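Local coordinates for bumblebee peptidoglycan recognition protein SA (PDB 5XZ4) that binds bacterial peptidoglycan as an insect immune recognition protein, preferring the Dap-type polymer to the Lys-type, at residues A[33-38]-A[144-149]; A[71-76]-A[101-106]. All coordinates share one frame; numbering follows the deposited sequence.

In the fold
Interactions 1 and 2 lie in one mixed sheet, their centres about 9 Å apart. Across it run strands 82-84, 74-76, 102-107, 31-38 and 141-145, so interaction 2 joins the second and third, and interaction 1 the last two. Strands 102-107 and 31-38 are themselves neighbours: I35 N and V103 O, and I35 O and I105 N, are probably hydrogen-bonded, linking the two contacts directly. Along the chain, both segments of interaction 2 fall between 33-38 and 144-149. Strand 31-38 thus starts a sheet whose parallel part is completed by distant sequence, and the two contacts together join the centre of the sheet to its edge strand 141-145, within the amidase-like domain.

Interaction 1 (A[33-38]-A[144-149]); sequences YVIIHH and IGAKQV
The methyl group of A146 sits as a small bump over one face of the H37 imidazole, CB lying 3.6 Å from the ring centroid in a CH-pi contact and displaced toward CE1. CG lies anti to the carbonyl carbon (chi1 -80°) and the ring is rotated by chi2 of -89°, so that one face meets the methyl; bonds between T95 OG1 and NE2 and between S154 OG and ND1 hold that rotation. An alanine in place of H37 would probably open a gap beneath the A146 methyl and leave the T95 and S154 hydroxyls without their imidazole partner. Two residues back along the strand, I35 offers two branches: CG2 fits against A146, 3.7 Å from A146 CA, while CD1 reaches I144 CG1 at 3.6 Å. I35 and I144 run alongside each other in the same direction; with chi1 at 56°, I144 CG1 occupies the crowded position between N and the carbonyl carbon, and CD1 extends toward the Y33 ring, whose CD1 it meets loosely at 4.3 Å. G145 presents no side chain beside I36, and its CA comes to 3.6 Å from I36 O. Backbone bonds hold these surfaces in place: I144 N to V34 O at 2.9 Å, I36 N to I144 O at 2.8 Å and A146 N to I36 O at 3.0 Å. Beyond the pairing the chain turns away, and Q148 OE1 folds back to accept G145 N. This is the parallel pairing of interior strand 31-38 with edge strand 141-145 in the peptidoglycan-recognition fold, related to type 2 amidases.

Interaction 2 (A[71-76]-A[101-106]); sequences GYSFLI and KSVGIG
The Y72 ring covers the backbone of G106 with one face, CD1 standing 4.0 Å from G106 CA, while G104 O comes up to the rim of the ring. The other aromatic group, F74, turns to the I105 side of the sheet, where its ring meets W88 edge-to-face and packs on L127 of helix 118-134. Between them S73 supplies the polar link. Its OG, anti to the carbonyl carbon (chi1 -52°), reaches across to accept G104 N at 2.8 Å in a nearly straight bond, and also lies 3.5 Å from V103 CB. G104 O in turn receives F74 N at 3.3 Å and, weakly, S73 N. The ladder continues with G106 N to F74 O at 2.8 Å and I76 N to G106 O at 2.9 Å. On the F74 side, I76 CG1 presses on I105 CG2 at 3.5 Å, a tight carbon-carbon contact, as the two side chains cross obliquely; both also touch helix 118-134. On the opposite face, the missing side chain of G106 leaves room for Y72 CD1 and L75 CD2, both of which a beta carbon there would crowd. The buried G104 N thus has the serine oxygen as its acceptor where the ladder starts, so the seam is polar along the backbone while the face bearing F74, I76 and I105 is apolar against helix 118-134.

Interaction 1 (A[33-38]-A[144-149])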
ATOM      1  N   TYR A  33       0.489   4.300 -11.948  1.00 12.15           N
ATOM      2  CA  TYR A  33      -0.271   4.788 -10.770  1.00 11.31           C
ATOM      3  C   TYR A  33       0.217   4.182  -9.464  1.00  9.33           C
ATOM      4  O   TYR A  33       0.636   3.024  -9.425  1.00  9.64           O
ATOM      5  CB  TYR A  33      -1.775   4.480 -10.893  1.00 12.63           C
ATOM      6  CG  TYR A  33      -2.472   5.221 -12.006  1.00 13.21           C
ATOM      7  CD1 TYR A  33      -2.994   6.506 -11.793  1.00 14.54           C
ATOM      8  CD2 TYR A  33      -2.630   4.627 -13.263  1.00 13.93           C
ATOM      9  CE1 TYR A  33      -3.617   7.209 -12.843  1.00 15.92           C
ATOM     10  CE2 TYR A  33      -3.275   5.297 -14.306  1.00 15.76           C
ATOM     11  CZ  TYR A  33      -3.761   6.582 -14.087  1.00 17.30           C
ATOM     12  OH  TYR A  33      -4.373   7.245 -15.139  1.00 21.43           O
ATOM     13  N   VAL A  34       0.110   4.977  -8.403  1.00  9.16           N
ATOM     14  CA  VAL A  34       0.171   4.469  -7.027  1.00  8.63           C
ATOM     15  C   VAL A  34      -1.176   4.827  -6.399  1.00  8.97           C
ATOM     16  O   VAL A  34      -1.589   6.000  -6.455  1.00  9.37           O
ATOM     17  CB  VAL A  34       1.337   5.102  -6.247  1.00  8.52           C
ATOM     18  CG1 VAL A  34       1.284   4.749  -4.761  1.00  9.62           C
ATOM     19  CG2 VAL A  34       2.674   4.663  -6.814  1.00 10.03           C
ATOM     20  N   ILE A  35      -1.821   3.832  -5.746  1.00  8.60           N
ATOM     21  CA  ILE A  35      -3.089   4.090  -5.061  1.00  8.11           C
ATOM     22  C   ILE A  35      -2.826   4.044  -3.556  1.00  6.84           C
ATOM     23  O   ILE A  35      -2.270   3.053  -3.033  1.00  8.01           O
ATOM     24  CB  ILE A  35      -4.192   3.055  -5.380  1.00  8.49           C
ATOM     25  CG1 ILE A  35      -4.263   2.672  -6.848  1.00  9.67           C
ATOM     26  CG2 ILE A  35      -5.531   3.533  -4.844  1.00  8.84           C
ATOM     27  CD1 ILE A  35      -4.634   3.786  -7.798  1.00 11.64           C
ATOM     28  N   ILE A  36      -3.215   5.093  -2.849  1.00  7.38           N
ATOM     29  CA  ILE A  36      -3.083   5.173  -1.392  1.00  7.12           C
ATOM     30  C   ILE A  36      -4.366   4.715  -0.693  1.00  7.54           C
ATOM     31  O   ILE A  36      -5.484   5.174  -1.035  1.00  8.25           O
ATOM     32  CB  ILE A  36      -2.684   6.599  -0.921  1.00  7.34           C
ATOM     33  CG1 ILE A  36      -1.410   7.097  -1.649  1.00  8.12           C
ATOM     34  CG2 ILE A  36      -2.531   6.655   0.605  1.00  8.78           C
ATOM     35  CD1 ILE A  36      -0.153   6.261  -1.409  1.00  8.67           C
ATOM     36  N   HIS A  37      -4.191   3.761   0.223  1.00  7.77           N
ATOM     37  CA  HIS A  37      -5.306   3.181   0.998  1.00  7.67           C
ATOM     38  C   HIS A  37      -5.038   3.303   2.488  1.00  7.49           C
ATOM     39  O   HIS A  37      -3.881   3.468   2.889  1.00  7.82           O
ATOM     40  CB  HIS A  37      -5.437   1.675   0.701  1.00  8.19           C
ATOM     41  CG  HIS A  37      -6.157   1.352  -0.569  1.00  8.41           C
ATOM     42  ND1 HIS A  37      -7.525   1.185  -0.612  1.00  8.76           N
ATOM     43  CD2 HIS A  37      -5.714   1.134  -1.830  1.00  8.80           C
ATOM     44  CE1 HIS A  37      -7.890   0.881  -1.847  1.00  9.71           C
ATOM     45  NE2 HIS A  37      -6.814   0.858  -2.610  1.00  9.20           N
ATOM     46  N   HIS A  38      -6.088   3.163   3.303  1.00  8.65           N
ATOM     47  CA  HIS A  38      -5.905   2.768   4.704  1.00  8.40           C
ATOM     48  C   HIS A  38      -6.477   1.386   4.918  1.00  8.42           C
ATOM     49  O   HIS A  38      -7.360   0.963   4.172  1.00  9.71           O
ATOM     50  CB  HIS A  38      -6.438   3.821   5.693  1.00  9.61           C
ATOM     51  CG  HIS A  38      -7.943   3.982   5.739  1.00  9.90           C
ATOM     52  ND1 HIS A  38      -8.554   4.771   6.692  1.00 10.98           N
ATOM     53  CD2 HIS A  38      -8.946   3.475   4.977  1.00 10.74           C
ATOM     54  CE1 HIS A  38      -9.868   4.748   6.510  1.00 10.27           C
ATOM     55  NE2 HIS A  38     -10.129   3.982   5.463  1.00 12.15           N
ATOM     56  N   ILE A 144      -2.734   8.712  -6.296  1.00  9.90           N
ATOM     57  CA  ILE A 144      -4.152   9.047  -6.017  1.00 10.26           C
ATOM     58  C   ILE A 144      -4.642   8.297  -4.788  1.00  9.78           C
ATOM     59  O   ILE A 144      -4.141   7.202  -4.494  1.00 10.25           O
ATOM     60  CB  ILE A 144      -5.080   8.788  -7.228  1.00 11.37           C
ATOM     61  CG1 ILE A 144      -4.992   7.355  -7.722  1.00 11.97           C
ATOM     62  CG2 ILE A 144      -4.787   9.765  -8.369  1.00 12.82           C
ATOM     63  CD1 ILE A 144      -6.040   6.980  -8.752  1.00 14.09           C
ATOM     64  N   GLY A 145      -5.608   8.882  -4.067  1.00  9.86           N
ATOM     65  CA  GLY A 145      -6.292   8.140  -2.984  1.00 10.12           C
ATOM     66  C   GLY A 145      -7.320   7.217  -3.603  1.00 10.22           C
ATOM     67  O   GLY A 145      -7.925   7.564  -4.630  1.00 10.53           O
ATOM     68  N   ALA A 146      -7.560   6.064  -2.969  1.00 10.11           N
ATOM     69  CA  ALA A 146      -8.565   5.115  -3.496  1.00 10.52           C
ATOM     70  C   ALA A 146      -9.948   5.732  -3.778  1.00 10.50           C
ATOM     71  O   ALA A 146     -10.568   5.438  -4.820  1.00 11.23           O
ATOM     72  CB  ALA A 146      -8.708   3.926  -2.550  1.00 10.58           C
ATOM     73  N   LYS A 147     -10.384   6.620  -2.880  1.00 10.94           N
ATOM     74  CA  LYS A 147     -11.706   7.249  -2.985  1.00 12.17           C
ATOM     75  C   LYS A 147     -11.890   8.079  -4.266  1.00 13.27           C
ATOM     76  O   LYS A 147     -13.012   8.366  -4.628  1.00 14.56           O
ATOM     77  CB  LYS A 147     -12.010   8.128  -1.756  1.00 12.83           C
ATOM     78  CG  LYS A 147     -11.065   9.310  -1.521  1.00 14.38           C
ATOM     79  CD  LYS A 147     -11.345  10.035  -0.206  1.00 18.00           C
ATOM     80  CE  LYS A 147     -12.717  10.682  -0.190  1.00 20.49           C
ATOM     81  NZ  LYS A 147     -13.127  11.207   1.140  1.00 24.30           N
ATOM     82  N   GLN A 148     -10.795   8.465  -4.928  1.00 12.21           N
ATOM     83  CA  GLN A 148     -10.868   9.258  -6.167  1.00 12.25           C
ATOM     84  C   GLN A 148     -11.315   8.425  -7.360  1.00 12.41           C
ATOM     85  O   GLN A 148     -11.816   8.989  -8.343  1.00 13.96           O
ATOM     86  CB  GLN A 148      -9.503   9.874  -6.471  1.00 12.01           C
ATOM     87  CG  GLN A 148      -9.085  10.914  -5.465  1.00 12.97           C
ATOM     88  CD  GLN A 148      -7.724  11.502  -5.779  1.00 12.32           C
ATOM     89  OE1 GLN A 148      -6.769  11.326  -5.031  1.00 12.22           O
ATOM     90  NE2 GLN A 148      -7.643  12.241  -6.893  1.00 13.34           N
ATOM     91  N   VAL A 149     -11.140   7.092  -7.280  1.00 11.88           N
ATOM     92  CA  VAL A 149     -11.435   6.182  -8.404  1.00 13.46           C
ATOM     93  C   VAL A 149     -12.374   5.006  -8.113  1.00 13.86           C
ATOM     94  O   VAL A 149     -12.723   4.269  -9.034  1.00 14.32           O
ATOM     95  CB  VAL A 149     -10.155   5.650  -9.087  1.00 13.94           C
ATOM     96  CG1 VAL A 149      -9.416   6.797  -9.764  1.00 15.84           C
ATOM     97  CG2 VAL A 149      -9.266   4.873  -8.115  1.00 14.25           C
TER

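Interaction 2 (A[71-76]-A[101-106])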
ATOM      1  N   GLY A  71      -4.255  -8.336  -0.286  1.00  6.76           N
ATOM      2  CA  GLY A  71      -4.653  -7.593  -1.498  1.00  6.93           C
ATOM      3  C   GLY A  71      -3.694  -6.460  -1.841  1.00  6.63           C
ATOM      4  O   GLY A  71      -3.599  -6.074  -3.021  1.00  7.96           O
ATOM      5  N   TYR A  72      -3.020  -5.915  -0.826  1.00  6.28           N
ATOM      6  CA  TYR A  72      -2.145  -4.721  -1.005  1.00  6.04           C
ATOM      7  C   TYR A  72      -0.779  -5.099  -1.591  1.00  6.26           C
ATOM      8  O   TYR A  72      -0.267  -6.189  -1.346  1.00  6.85           O
ATOM      9  CB  TYR A  72      -1.918  -3.988   0.330  1.00  6.34           C
ATOM     10  CG  TYR A  72      -3.220  -3.532   0.973  1.00  6.43           C
ATOM     11  CD1 TYR A  72      -3.922  -2.439   0.454  1.00  7.39           C
ATOM     12  CD2 TYR A  72      -3.801  -4.220   2.082  1.00  7.11           C
ATOM     13  CE1 TYR A  72      -5.138  -2.036   0.996  1.00  7.54           C
ATOM     14  CE2 TYR A  72      -5.037  -3.809   2.627  1.00  7.74           C
ATOM     15  CZ  TYR A  72      -5.680  -2.706   2.100  1.00  7.87           C
ATOM     16  OH  TYR A  72      -6.893  -2.254   2.575  1.00  9.82           O
ATOM     17  N   SER A  73      -0.186  -4.174  -2.377  1.00  6.16           N
ATOM     18  CA  SER A  73       1.208  -4.311  -2.850  1.00  6.14           C
ATOM     19  C   SER A  73       2.213  -4.183  -1.701  1.00  5.82           C
ATOM     20  O   SER A  73       3.171  -4.962  -1.610  1.00  6.46           O
ATOM     21  CB  SER A  73       1.481  -3.233  -3.910  1.00  7.06           C
ATOM     22  OG  SER A  73       0.493  -3.261  -4.926  1.00  7.20           O
ATOM     23  N   PHE A  74       1.999  -3.157  -0.873  1.00  5.73           N
ATOM     24  CA  PHE A  74       2.819  -2.886   0.311  1.00  5.97           C
ATOM     25  C   PHE A  74       1.933  -2.344   1.426  1.00  5.80           C
ATOM     26  O   PHE A  74       0.880  -1.748   1.152  1.00  6.42           O
ATOM     27  CB  PHE A  74       3.882  -1.790  -0.005  1.00  6.54           C
ATOM     28  CG  PHE A  74       4.879  -2.180  -1.069  1.00  6.46           C
ATOM     29  CD1 PHE A  74       6.034  -2.874  -0.743  1.00  7.32           C
ATOM     30  CD2 PHE A  74       4.673  -1.844  -2.407  1.00  7.13           C
ATOM     31  CE1 PHE A  74       6.943  -3.250  -1.728  1.00  7.43           C
ATOM     32  CE2 PHE A  74       5.602  -2.209  -3.391  1.00  7.68           C
ATOM     33  CZ  PHE A  74       6.727  -2.912  -3.053  1.00  7.54           C
ATOM     34  N   LEU A  75       2.403  -2.536   2.665  1.00  6.19           N
ATOM     35  CA  LEU A  75       1.796  -1.876   3.845  1.00  6.10           C
ATOM     36  C   LEU A  75       2.789  -0.925   4.458  1.00  5.82           C
ATOM     37  O   LEU A  75       4.033  -1.161   4.372  1.00  6.84           O
ATOM     38  CB  LEU A  75       1.337  -2.872   4.926  1.00  7.09           C
ATOM     39  CG  LEU A  75       0.390  -3.993   4.498  1.00  7.51           C
ATOM     40  CD1 LEU A  75       0.207  -4.965   5.673  1.00  9.37           C
ATOM     41  CD2 LEU A  75      -0.938  -3.452   4.061  1.00 10.43           C
ATOM     42  N   ILE A  76       2.284   0.144   5.063  1.00  6.97           N
ATOM     43  CA  ILE A  76       3.127   1.061   5.862  1.00  7.29           C
ATOM     44  C   ILE A  76       2.730   0.900   7.334  1.00  7.49           C
ATOM     45  O   ILE A  76       1.572   1.118   7.692  1.00  8.34           O
ATOM     46  CB  ILE A  76       2.969   2.557   5.443  1.00  7.84           C
ATOM     47  CG1 ILE A  76       3.101   2.756   3.916  1.00  8.17           C
ATOM     48  CG2 ILE A  76       3.937   3.451   6.254  1.00  8.80           C
ATOM     49  CD1 ILE A  76       4.482   2.457   3.370  1.00  9.74           C
ATOM     50  N   LYS A 101      -2.659  -1.764 -13.195  1.00 12.76           N
ATOM     51  CA  LYS A 101      -1.922  -0.573 -13.608  1.00 13.16           C
ATOM     52  C   LYS A 101      -1.454   0.299 -12.456  1.00 12.07           C
ATOM     53  O   LYS A 101      -1.182   1.488 -12.619  1.00 11.95           O
ATOM     54  CB  LYS A 101      -2.679   0.211 -14.702  1.00 15.36           C
ATOM     55  CG  LYS A 101      -4.092   0.645 -14.341  1.00 15.89           C
ATOM     56  CD  LYS A 101      -4.705   1.493 -15.450  1.00 18.05           C
ATOM     57  CE  LYS A 101      -6.138   1.841 -15.112  1.00 19.58           C
ATOM     58  NZ  LYS A 101      -6.821   2.472 -16.273  1.00 22.96           N
ATOM     59  N   SER A 102      -1.319  -0.310 -11.276  1.00 11.10           N
ATOM     60  CA  SER A 102      -0.916   0.422 -10.092  1.00 10.28           C
ATOM     61  C   SER A 102      -0.258  -0.503  -9.101  1.00  9.36           C
ATOM     62  O   SER A 102      -0.369  -1.724  -9.231  1.00 10.31           O
ATOM     63  CB  SER A 102      -2.143   1.056  -9.439  1.00 10.79           C
ATOM     64  OG  SER A 102      -2.943   0.072  -8.763  1.00 10.45           O
ATOM     65  N   VAL A 103       0.421   0.108  -8.145  1.00  9.61           N
ATOM     66  CA  VAL A 103       0.678  -0.538  -6.850  1.00  9.16           C
ATOM     67  C   VAL A 103      -0.194   0.138  -5.811  1.00  9.02           C
ATOM     68  O   VAL A 103      -0.416   1.360  -5.862  1.00  9.01           O
ATOM     69  CB  VAL A 103       2.171  -0.564  -6.452  1.00 11.50           C
ATOM     70  CG1 VAL A 103       2.932  -1.581  -7.288  1.00 13.47           C
ATOM     71  CG2 VAL A 103       2.777   0.810  -6.565  1.00 13.32           C
ATOM     72  N   GLY A 104      -0.688  -0.677  -4.876  1.00  8.24           N
ATOM     73  CA  GLY A 104      -1.590  -0.203  -3.810  1.00  8.00           C
ATOM     74  C   GLY A 104      -0.882  -0.230  -2.469  1.00  7.27           C
ATOM     75  O   GLY A 104      -0.394  -1.278  -2.058  1.00  7.61           O
ATOM     76  N   ILE A 105      -0.782   0.924  -1.819  1.00  7.11           N
ATOM     77  CA  ILE A 105      -0.022   1.062  -0.552  1.00  7.75           C
ATOM     78  C   ILE A 105      -1.042   1.241   0.552  1.00  8.22           C
ATOM     79  O   ILE A 105      -1.805   2.207   0.565  1.00  9.17           O
ATOM     80  CB  ILE A 105       0.913   2.293  -0.563  1.00  8.61           C
ATOM     81  CG1 ILE A 105       1.975   2.173  -1.666  1.00  9.82           C
ATOM     82  CG2 ILE A 105       1.601   2.442   0.796  1.00  9.14           C
ATOM     83  CD1 ILE A 105       2.868   3.410  -1.820  1.00 10.71           C
ATOM     84  N   GLY A 106      -1.090   0.258   1.465  1.00  7.85           N
ATOM     85  CA  GLY A 106      -2.034   0.317   2.610  1.00  8.40           C
ATOM     86  C   GLY A 106      -1.366   0.846   3.871  1.00  7.55           C
ATOM     87  O   GLY A 106      -0.504   0.160   4.444  1.00  8.17           O
TER